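Local structure of SusD homolog (Bacteroides thetaiotaomicron, 3EHM) at residues W133-D138 with N448-W453. The protein probably binds mucin O-glycans as a SusD-like outer-membrane lipoprotein, helping a gut symbiont to use these host sugars. Residues are numbered along the deposited sequence; the frame is centred on the assembly and turned at random.
Sequences WLRATD and NAVEAW
Val450 lies against one face of the Arg135 guanidinium, its CG2 methyl 3.3 Å from NH1 and 3.7 Å from CZ, and the two side chains cross at about a right angle. CG of Arg135 stands anti to the carbonyl carbon, beside the backbone N, and the chain then bends at chi3 (63°), which swings the flat group over the valine. The other methyl, Val450 CG1, meets the aliphatic part of the same chain, 4.0 Å from Arg135 CG. At the guanidinium edge, in its plane, a water accepts from Arg135 NH1 (2.9 Å) and donates to Asn448 OD1 (2.9 Å), spanning a direct NH1 to OD1 separation of 4.2 Å. Arg135 NH2 forms a salt bridge with Asp56 OD1, so both terminal nitrogens are engaged and the group's rotation is probably fixed. A leucine in place of Arg135 would probably leave Asp56 without this counter-charge and the bridging water without its NH1 donor. Asn448 is the N-cap residue of helix 449-459, so the water ties helix 116-140 to the start of that helix. Phe95 of helix 85-110 packs on both Arg135 and Val450, and Ser60 of helix 60-63 touches Val450. The centre of this buried helix-helix contact lies about 5 Å from that of the chain, in a SusD-like fold with mainly helical regular structure.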
ATOM      1  N   TRP A 133      -2.203   8.077  -8.268  1.00 11.69           N
ATOM      2  CA  TRP A 133      -3.419   8.712  -7.778  1.00 11.82           C
ATOM      3  C   TRP A 133      -4.423   7.747  -7.168  1.00 11.39           C
ATOM      4  O   TRP A 133      -5.365   8.176  -6.503  1.00 13.48           O
ATOM      5  CB  TRP A 133      -4.058   9.561  -8.876  1.00 12.33           C
ATOM      6  CG  TRP A 133      -3.244  10.786  -9.181  1.00 12.92           C
ATOM      7  CD1 TRP A 133      -2.070  11.165  -8.581  1.00 14.75           C
ATOM      8  CD2 TRP A 133      -3.544  11.801 -10.144  1.00 14.63           C
ATOM      9  NE1 TRP A 133      -1.628  12.353  -9.110  1.00 14.99           N
ATOM     10  CE2 TRP A 133      -2.512  12.766 -10.073  1.00 14.86           C
ATOM     11  CE3 TRP A 133      -4.586  11.990 -11.061  1.00 13.64           C
ATOM     12  CZ2 TRP A 133      -2.493  13.905 -10.885  1.00 15.88           C
ATOM     13  CZ3 TRP A 133      -4.568  13.124 -11.869  1.00 14.53           C
ATOM     14  CH2 TRP A 133      -3.526  14.066 -11.774  1.00 17.83           C
ATOM     15  N   LEU A 134      -4.224   6.450  -7.387  1.00 11.64           N
ATOM     16  CA  LEU A 134      -5.091   5.455  -6.772  1.00 11.95           C
ATOM     17  C   LEU A 134      -4.741   5.532  -5.284  1.00 12.03           C
ATOM     18  O   LEU A 134      -5.609   5.424  -4.420  1.00 12.24           O
ATOM     19  CB  LEU A 134      -4.797   4.051  -7.310  1.00 13.72           C
ATOM     20  CG  LEU A 134      -5.512   2.902  -6.580  1.00 14.95           C
ATOM     21  CD1 LEU A 134      -7.019   3.149  -6.565  1.00 16.70           C
ATOM     22  CD2 LEU A 134      -5.199   1.580  -7.273  1.00 16.78           C
ATOM     23  N   ARG A 135      -3.457   5.730  -4.996  1.00 10.47           N
ATOM     24  CA  ARG A 135      -2.996   5.865  -3.617  1.00 10.60           C
ATOM     25  C   ARG A 135      -3.568   7.159  -3.041  1.00 10.75           C
ATOM     26  O   ARG A 135      -4.038   7.194  -1.903  1.00 10.68           O
ATOM     27  CB  ARG A 135      -1.463   5.932  -3.566  1.00  9.89           C
ATOM     28  CG  ARG A 135      -0.759   4.603  -3.819  1.00 12.79           C
ATOM     29  CD  ARG A 135       0.653   4.827  -4.347  1.00 14.19           C
ATOM     30  NE  ARG A 135       1.535   5.524  -3.410  1.00 13.25           N
ATOM     31  CZ  ARG A 135       2.140   4.948  -2.377  1.00 13.15           C
ATOM     32  NH1 ARG A 135       1.959   3.654  -2.132  1.00 14.12           N
ATOM     33  NH2 ARG A 135       2.954   5.656  -1.605  1.00 16.33           N
ATOM     34  N   ALA A 136      -3.519   8.222  -3.839  1.00 10.40           N
ATOM     35  CA  ALA A 136      -4.019   9.529  -3.413  1.00 11.07           C
ATOM     36  C   ALA A 136      -5.478   9.466  -2.973  1.00 11.07           C
ATOM     37  O   ALA A 136      -5.824   9.898  -1.872  1.00 13.80           O
ATOM     38  CB  ALA A 136      -3.856  10.544  -4.542  1.00  8.59           C
ATOM     39  N   THR A 137      -6.341   8.934  -3.828  1.00 12.49           N
ATOM     40  CA  THR A 137      -7.750   8.851  -3.466  1.00 13.34           C
ATOM     41  C   THR A 137      -7.980   7.876  -2.316  1.00 13.38           C
ATOM     42  O   THR A 137      -8.833   8.105  -1.462  1.00 13.13           O
ATOM     43  CB  THR A 137      -8.626   8.438  -4.659  1.00 14.18           C
ATOM     44  OG1 THR A 137      -9.992   8.366  -4.232  1.00 15.24           O
ATOM     45  CG2 THR A 137      -8.195   7.091  -5.212  1.00 12.76           C
ATOM     46  N   ASP A 138      -7.214   6.795  -2.280  1.00 12.95           N
ATOM     47  CA  ASP A 138      -7.372   5.816  -1.208  1.00 13.18           C
ATOM     48  C   ASP A 138      -6.891   6.360   0.129  1.00 13.07           C
ATOM     49  O   ASP A 138      -7.240   5.830   1.184  1.00 12.06           O
ATOM     50  CB  ASP A 138      -6.636   4.520  -1.550  1.00 11.80           C
ATOM     51  CG  ASP A 138      -7.308   3.757  -2.675  1.00 14.79           C
ATOM     52  OD1 ASP A 138      -8.478   4.078  -2.983  1.00 16.26           O
ATOM     53  OD2 ASP A 138      -6.681   2.837  -3.243  1.00 14.66           O
ATOM     54  N   ASN A 448       4.429  -2.918   0.755  1.00 12.03           N
ATOM     55  CA  ASN A 448       3.498  -1.957   0.152  1.00 11.55           C
ATOM     56  C   ASN A 448       2.441  -1.571   1.196  1.00 12.13           C
ATOM     57  O   ASN A 448       1.309  -2.063   1.167  1.00 12.01           O
ATOM     58  CB  ASN A 448       2.819  -2.581  -1.067  1.00 13.27           C
ATOM     59  CG  ASN A 448       2.162  -1.548  -1.964  1.00 16.13           C
ATOM     60  OD1 ASN A 448       1.760  -0.473  -1.510  1.00 15.01           O
ATOM     61  ND2 ASN A 448       2.037  -1.877  -3.243  1.00 17.83           N
ATOM     62  N   ALA A 449       2.825  -0.682   2.107  1.00 11.52           N
ATOM     63  CA  ALA A 449       1.963  -0.233   3.200  1.00 11.71           C
ATOM     64  C   ALA A 449       0.639   0.433   2.835  1.00 11.11           C
ATOM     65  O   ALA A 449      -0.390   0.137   3.443  1.00 12.45           O
ATOM     66  CB  ALA A 449       2.758   0.691   4.121  1.00  9.21           C
ATOM     67  N   VAL A 450       0.650   1.342   1.866  1.00 11.87           N
ATOM     68  CA  VAL A 450      -0.586   2.027   1.498  1.00 12.95           C
ATOM     69  C   VAL A 450      -1.670   1.053   1.043  1.00 13.49           C
ATOM     70  O   VAL A 450      -2.818   1.153   1.479  1.00 11.48           O
ATOM     71  CB  VAL A 450      -0.353   3.080   0.388  1.00 13.87           C
ATOM     72  CG1 VAL A 450      -1.679   3.739   0.004  1.00 11.87           C
ATOM     73  CG2 VAL A 450       0.621   4.142   0.883  1.00 13.09           C
ATOM     74  N   GLU A 451      -1.310   0.111   0.173  1.00 12.27           N
ATOM     75  CA  GLU A 451      -2.282  -0.863  -0.320  1.00 12.97           C
ATOM     76  C   GLU A 451      -2.819  -1.716   0.834  1.00 11.95           C
ATOM     77  O   GLU A 451      -4.011  -1.989   0.907  1.00 10.59           O
ATOM     78  CB  GLU A 451      -1.639  -1.755  -1.387  1.00 14.26           C
ATOM     79  CG  GLU A 451      -2.572  -2.766  -2.048  1.00 15.65           C
ATOM     80  CD  GLU A 451      -3.773  -2.130  -2.735  1.00 18.15           C
ATOM     81  OE1 GLU A 451      -3.676  -0.964  -3.181  1.00 17.07           O
ATOM     82  OE2 GLU A 451      -4.814  -2.814  -2.847  1.00 18.26           O
ATOM     83  N   ALA A 452      -1.936  -2.126   1.739  1.00 12.73           N
ATOM     84  CA  ALA A 452      -2.346  -2.938   2.878  1.00 12.71           C
ATOM     85  C   ALA A 452      -3.277  -2.147   3.794  1.00 14.12           C
ATOM     86  O   ALA A 452      -4.242  -2.687   4.335  1.00 11.83           O
ATOM     87  CB  ALA A 452      -1.122  -3.402   3.647  1.00 13.29           C
ATOM     88  N   TRP A 453      -2.974  -0.864   3.970  1.00 11.81           N
ATOM     89  CA  TRP A 453      -3.781   0.008   4.809  1.00 12.52           C
ATOM     90  C   TRP A 453      -5.156   0.213   4.172  1.00 13.79           C
ATOM     91  O   TRP A 453      -6.174   0.231   4.859  1.00 16.16           O
ATOM     92  CB  TRP A 453      -3.065   1.348   4.996  1.00 12.84           C
ATOM     93  CG  TRP A 453      -3.823   2.340   5.806  1.00 13.26           C
ATOM     94  CD1 TRP A 453      -4.618   2.085   6.889  1.00 14.95           C
ATOM     95  CD2 TRP A 453      -3.816   3.760   5.639  1.00 15.07           C
ATOM     96  NE1 TRP A 453      -5.104   3.261   7.408  1.00 15.04           N
ATOM     97  CE2 TRP A 453      -4.626   4.306   6.660  1.00 15.04           C
ATOM     98  CE3 TRP A 453      -3.199   4.627   4.727  1.00 15.58           C
ATOM     99  CZ2 TRP A 453      -4.838   5.681   6.795  1.00 15.39           C
ATOM    100  CZ3 TRP A 453      -3.409   5.999   4.864  1.00 15.33           C
ATOM    101  CH2 TRP A 453      -4.223   6.509   5.891  1.00 14.64           C
TER
HETATM  102  O   HOH W   1       0.459   1.430  -3.196  1.00 11.14           O